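Local coordinates for transmembrane protein (PDB 3PAM) that probably binds oligopeptides for an ABC-type transport system, as a domain belonging to the family 5 extracellular solute-binding proteins, at residues 48-52 with 242-247; 59-63 with 83-87. All blocks are in the same frame, centred on the assembly; numbering follows the deposited sequence.

Interaction 1: residues 48-52 with 242-247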
loop_
_atom_site.group_PDB
_atom_site.type_symbol
_atom_site.label_atom_id
_atom_site.label_comp_id
_atom_site.label_asym_id
_atom_site.label_seq_id
_atom_site.Cartn_x
_atom_site.Cartn_y
_atom_site.Cartn_z
ATOM N N GLU A 48 -6.965 5.042 4.656
ATOM C CA GLU A 48 -6.229 4.181 5.565
ATOM C C GLU A 48 -6.220 2.749 5.108
ATOM O O GLU A 48 -5.189 2.150 4.983
ATOM C CB GLU A 48 -6.812 4.219 6.967
ATOM C CG GLU A 48 -6.388 5.376 7.783
ATOM C CD GLU A 48 -6.547 5.143 9.243
ATOM O OE1 GLU A 48 -6.456 4.010 9.673
ATOM O OE2 GLU A 48 -6.745 6.093 9.972
ATOM N N GLY A 49 -7.391 2.195 4.901
ATOM C CA GLY A 49 -7.518 0.836 4.467
ATOM C C GLY A 49 -8.127 0.818 3.107
ATOM O O GLY A 49 -7.933 1.705 2.336
ATOM N N TYR A 50 -8.879 -0.215 2.826
ATOM C CA TYR A 50 -9.385 -0.405 1.504
ATOM C C TYR A 50 -10.879 -0.290 1.372
ATOM O O TYR A 50 -11.353 -0.147 0.304
ATOM C CB TYR A 50 -8.865 -1.720 0.955
ATOM C CG TYR A 50 -7.391 -1.685 0.739
ATOM C CD1 TYR A 50 -6.873 -1.359 -0.486
ATOM C CD2 TYR A 50 -6.521 -1.945 1.762
ATOM C CE1 TYR A 50 -5.562 -1.308 -0.683
ATOM C CE2 TYR A 50 -5.211 -1.889 1.564
ATOM C CZ TYR A 50 -4.732 -1.571 0.337
ATOM O OH TYR A 50 -3.407 -1.505 0.111
ATOM N N TRP A 51 -11.615 -0.310 2.464
ATOM C CA TRP A 51 -13.034 -0.094 2.377
ATOM C C TRP A 51 -13.452 0.848 3.481
ATOM O O TRP A 51 -14.337 0.541 4.232
ATOM C CB TRP A 51 -13.777 -1.417 2.459
ATOM C CG TRP A 51 -13.766 -2.126 1.177
ATOM C CD1 TRP A 51 -14.604 -1.944 0.167
ATOM C CD2 TRP A 51 -12.842 -3.114 0.753
ATOM N NE1 TRP A 51 -14.293 -2.742 -0.858
ATOM C CE2 TRP A 51 -13.199 -3.477 -0.527
ATOM C CE3 TRP A 51 -11.742 -3.722 1.334
ATOM C CZ2 TRP A 51 -12.517 -4.429 -1.239
ATOM C CZ3 TRP A 51 -11.082 -4.655 0.638
ATOM C CH2 TRP A 51 -11.466 -5.009 -0.630
ATOM N N ASP A 52 -12.753 1.976 3.567
ATOM C CA ASP A 52 -12.969 3.051 4.559
ATOM C C ASP A 52 -14.368 3.667 4.597
ATOM O O ASP A 52 -14.902 4.087 3.576
ATOM C CB ASP A 52 -11.942 4.175 4.381
ATOM C CG ASP A 52 -10.517 3.723 4.683
ATOM O OD1 ASP A 52 -10.298 2.516 4.954
ATOM O OD2 ASP A 52 -9.610 4.578 4.640
ATOM N N LEU A 242 -10.326 -9.647 3.808
ATOM C CA LEU A 242 -9.470 -9.158 2.732
ATOM C C LEU A 242 -8.795 -7.826 3.074
ATOM O O LEU A 242 -7.587 -7.683 2.910
ATOM C CB LEU A 242 -10.241 -9.062 1.417
ATOM C CG LEU A 242 -9.468 -8.526 0.204
ATOM C CD1 LEU A 242 -8.172 -9.325 -0.038
ATOM C CD2 LEU A 242 -10.341 -8.490 -1.061
ATOM N N ASP A 243 -9.574 -6.852 3.541
ATOM C CA ASP A 243 -9.025 -5.565 3.974
ATOM C C ASP A 243 -7.835 -5.760 4.942
ATOM O O ASP A 243 -6.817 -5.092 4.831
ATOM C CB ASP A 243 -10.114 -4.720 4.639
ATOM C CG ASP A 243 -9.680 -3.286 4.866
ATOM O OD1 ASP A 243 -8.998 -2.732 3.983
ATOM O OD2 ASP A 243 -10.015 -2.699 5.927
ATOM N N ARG A 244 -7.995 -6.727 5.813
ATOM C CA ARG A 244 -7.066 -7.049 6.845
ATOM C C ARG A 244 -5.738 -7.562 6.327
ATOM O O ARG A 244 -4.713 -7.256 6.844
ATOM C CB ARG A 244 -7.706 -8.060 7.765
ATOM C CG ARG A 244 -8.177 -7.459 9.033
ATOM C CD ARG A 244 -9.214 -8.237 9.838
ATOM N NE ARG A 244 -9.599 -7.349 10.910
ATOM C CZ ARG A 244 -10.819 -7.078 11.298
ATOM N NH1 ARG A 244 -11.838 -7.689 10.769
ATOM N NH2 ARG A 244 -10.990 -6.195 12.242
ATOM N N ILE A 245 -5.801 -8.347 5.283
ATOM C CA ILE A 245 -4.662 -8.857 4.537
ATOM C C ILE A 245 -3.994 -7.776 3.713
ATOM O O ILE A 245 -2.768 -7.730 3.624
ATOM C CB ILE A 245 -5.084 -10.008 3.605
ATOM C CG1 ILE A 245 -5.561 -11.184 4.453
ATOM C CG2 ILE A 245 -3.919 -10.432 2.691
ATOM C CD1 ILE A 245 -6.019 -12.352 3.668
ATOM N N LEU A 246 -4.784 -6.910 3.097
ATOM C CA LEU A 246 -4.212 -5.922 2.206
ATOM C C LEU A 246 -3.549 -4.826 3.008
ATOM O O LEU A 246 -2.482 -4.324 2.654
ATOM C CB LEU A 246 -5.282 -5.370 1.283
ATOM C CG LEU A 246 -5.906 -6.406 0.349
ATOM C CD1 LEU A 246 -6.962 -5.738 -0.516
ATOM C CD2 LEU A 246 -4.847 -7.029 -0.503
ATOM N N ILE A 247 -4.178 -4.459 4.110
ATOM C CA ILE A 247 -3.527 -3.581 5.079
ATOM C C ILE A 247 -2.197 -4.178 5.552
ATOM O O ILE A 247 -1.182 -3.479 5.624
ATOM C CB ILE A 247 -4.466 -3.283 6.274
ATOM C CG1 ILE A 247 -5.641 -2.429 5.804
ATOM C CG2 ILE A 247 -3.725 -2.595 7.441
ATOM C CD1 ILE A 247 -6.840 -2.497 6.725
HETATM O O HOH W 1 -1.556 -1.367 2.534
HETATM O O HOH W 2 -11.020 -0.026 5.138
#
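Tyr-50 and Asp-243 meet through backbone and ring edge at once: Tyr-50 N donates to Asp-243 OD1 over 2.8 Å, on the syn side but 26° out of the carboxylate plane. Asp-243 CG stands anti to its own nitrogen (chi1 -169°), which carries the carboxylate to Tyr-50. The same oxygen lies at the edge of the phenol ring, 3.4 Å from Tyr-50 CD2. Over one face of that ring sits Leu-246 CB in a CH-pi contact, 3.9 Å from the ring centroid. Water joins Tyr-50 OH to Leu-246 O, so both ends of the tyrosine are held against the helix.

The Trp-51 and Asp-243 side chains run antiparallel, indole and carboxylate planes 84° apart; Asp-243 CB touches the indole edge at Trp-51 CE3 (3.8 Å), and Leu-242 CD2 reaches Trp-51 CH2 (3.7 Å). A second water donates to Asp-243 OD2 and Asp-52 OD1 and accepts from Trp-51 N, bridging two carboxylates that would probably carry like charges.

In this family 5 solute-binding domain, the loop following edge strand 45-46 is thereby packed on helix 232-249. Helix 193-198 adds Gln-194 against Trp-51 and Leu-242, and Trp-198 against Leu-246, while Ile-226 of helix 217-228 meets Leu-242.

Interaction 2: residues 59-63 with 83-87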
loop_
_atom_site.group_PDB
_atom_site.type_symbol
_atom_site.label_atom_id
_atom_site.label_comp_id
_atom_site.label_asym_id
_atom_site.label_seq_id
_atom_site.Cartn_x
_atom_site.Cartn_y
_atom_site.Cartn_z
ATOM N N ILE A 59 -11.259 -1.379 9.872
ATOM C CA ILE A 59 -10.334 -0.535 10.609
ATOM C C ILE A 59 -10.503 -0.508 12.124
ATOM O O ILE A 59 -9.515 -0.698 12.850
ATOM C CB ILE A 59 -10.205 0.861 9.980
ATOM C CG1 ILE A 59 -9.195 0.773 8.837
ATOM C CG2 ILE A 59 -9.785 1.925 11.022
ATOM C CD1 ILE A 59 -9.524 1.660 7.671
ATOM N N GLY A 60 -11.720 -0.308 12.613
ATOM C CA GLY A 60 -11.881 -0.084 14.054
ATOM C C GLY A 60 -12.526 -1.194 14.867
ATOM O O GLY A 60 -13.053 -0.948 15.949
ATOM N N LYS A 61 -12.472 -2.426 14.372
ATOM C CA LYS A 61 -13.159 -3.535 15.000
ATOM C C LYS A 61 -12.374 -4.803 14.969
ATOM O O LYS A 61 -11.614 -5.000 14.064
ATOM C CB LYS A 61 -14.434 -3.789 14.256
ATOM C CG LYS A 61 -14.500 -3.114 12.965
ATOM C CD LYS A 61 -15.614 -3.672 12.172
ATOM C CE LYS A 61 -16.051 -2.743 11.090
ATOM N NZ LYS A 61 -16.797 -1.597 11.605
ATOM N N PRO A 62 -12.571 -5.675 15.941
ATOM C CA PRO A 62 -11.839 -6.935 15.992
ATOM C C PRO A 62 -12.459 -7.957 15.056
ATOM O O PRO A 62 -13.665 -7.912 14.793
ATOM C CB PRO A 62 -12.006 -7.383 17.451
ATOM C CG PRO A 62 -12.577 -6.171 18.182
ATOM C CD PRO A 62 -13.396 -5.489 17.148
ATOM N N ALA A 63 -11.638 -8.871 14.558
ATOM C CA ALA A 63 -12.112 -9.882 13.637
ATOM C C ALA A 63 -13.183 -10.761 14.286
ATOM O O ALA A 63 -13.030 -11.219 15.417
ATOM C CB ALA A 63 -10.947 -10.728 13.132
HETATM N N MSE A 83 -5.680 -7.629 13.159
HETATM C CA MSE A 83 -6.653 -8.644 13.573
HETATM C C MSE A 83 -7.618 -8.138 14.646
HETATM O O MSE A 83 -8.781 -8.542 14.661
HETATM C CB MSE A 83 -5.969 -9.925 14.071
HETATM C CG MSE A 83 -5.827 -11.043 13.024
HETATM SE SE MSE A 83 -7.497 -11.702 12.172
HETATM C CE MSE A 83 -7.890 -13.216 13.345
ATOM N N ASP A 84 -7.142 -7.263 15.529
ATOM C CA ASP A 84 -7.951 -6.818 16.679
ATOM C C ASP A 84 -8.618 -5.442 16.531
ATOM O O ASP A 84 -9.465 -5.079 17.338
ATOM C CB ASP A 84 -7.170 -6.928 18.007
ATOM C CG ASP A 84 -5.975 -5.980 18.086
ATOM O OD1 ASP A 84 -5.010 -6.302 18.809
ATOM O OD2 ASP A 84 -5.995 -4.913 17.440
ATOM N N GLY A 85 -8.249 -4.691 15.496
ATOM C CA GLY A 85 -8.887 -3.397 15.220
ATOM C C GLY A 85 -8.210 -2.236 15.919
ATOM O O GLY A 85 -8.716 -1.110 15.916
ATOM N N SER A 86 -7.056 -2.529 16.512
ATOM C CA SER A 86 -6.190 -1.534 17.140
ATOM C C SER A 86 -5.499 -0.672 16.082
ATOM O O SER A 86 -5.421 0.552 16.217
ATOM C CB SER A 86 -5.168 -2.242 18.043
ATOM O OG SER A 86 -3.845 -1.775 17.826
ATOM N N TRP A 87 -5.030 -1.323 15.019
ATOM C CA TRP A 87 -4.252 -0.681 13.966
ATOM C C TRP A 87 -4.895 0.593 13.444
ATOM O O TRP A 87 -6.094 0.642 13.221
ATOM C CB TRP A 87 -4.034 -1.669 12.821
ATOM C CG TRP A 87 -3.157 -1.165 11.726
ATOM C CD1 TRP A 87 -1.822 -1.393 11.586
ATOM C CD2 TRP A 87 -3.547 -0.348 10.607
ATOM N NE1 TRP A 87 -1.355 -0.784 10.441
ATOM C CE2 TRP A 87 -2.391 -0.129 9.828
ATOM C CE3 TRP A 87 -4.764 0.201 10.178
ATOM C CZ2 TRP A 87 -2.410 0.619 8.656
ATOM C CZ3 TRP A 87 -4.783 0.960 9.012
ATOM C CH2 TRP A 87 -3.618 1.157 8.260
#
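Ala-63 packs its CB against Met-83 in the C-terminal region of helix 80-84, which is followed by Gly-85, the first residue to leave helical backbone angles; its positive phi (89°) is a backbone shape well suited to glycine. The contact belongs to the surface of the family 5 solute-binding domain and joins this helix end to the loop that leads into helix 65-71.

Met-83, present as selenomethionine, leaves its backbone pointing away from the loop. Bends at chi2 (-58°) and chi3 (-94°) fold the chain back, bringing Met-83 SE to 3.7 Å from Ala-63 CB and laying its terminal methyl, CE, alongside the same carbon. The alanine methyl and the bent selenomethionine chain thus pack together beside the backbone bond from Ala-63 N to Met-83 O.

Pro-62 offers the flank of its ring to the helix end: Pro-62 CB and CG are each 3.4 Å from Asp-84 O. With no N-H, the proline nitrogen cannot donate to that carbonyl, and the approach is van der Waals packing. Lys-61 O comes 3.4 Å from Gly-85 CA, and the absence of a side chain at Gly-85 is what allows the two backbones to lie so close. The first bond of the Lys-61 side chain points away from 83-87, and the side chain touches Arg-240 of helix 232-249.

At the far end, with CG anti to the main-chain nitrogen (chi1 -175°), Trp-87 swings its indole edge to Ile-59, where Trp-87 CZ3 meets Ile-59 CG1 at 4.4 Å. The indole also rests on Ile-247 of helix 232-249, and Ile-59 touches Glu-48 and Asp-52. Nearby, two carbonyl oxygens, both acceptors, come close without bonding: Ile-59 O stands 3.2 Å from Gly-85 O.

Both contacts draw on the long loop after strand 45-46, and their centres are about 11 Å apart on the same side of the chain's centre. Interaction 2 is nested within the loop closed by interaction 1: 48-52 comes first, then 59-63 and 83-87, and 242-247 last. Interaction 1 is buried, interaction 2 at the surface. Glu-48 OE1 lies 3.5 Å from Trp-87 CZ3, and Ile-59 packs against Glu-48 and Asp-52, so the two are contiguous. Helix 232-249 is common ground, touching 48-52 directly and Lys-61, Ala-63 and Trp-87 from interaction 2; together they pack the loop between strand 45-46 and helix 65-71, and the end of helix 80-84, onto helix 232-249.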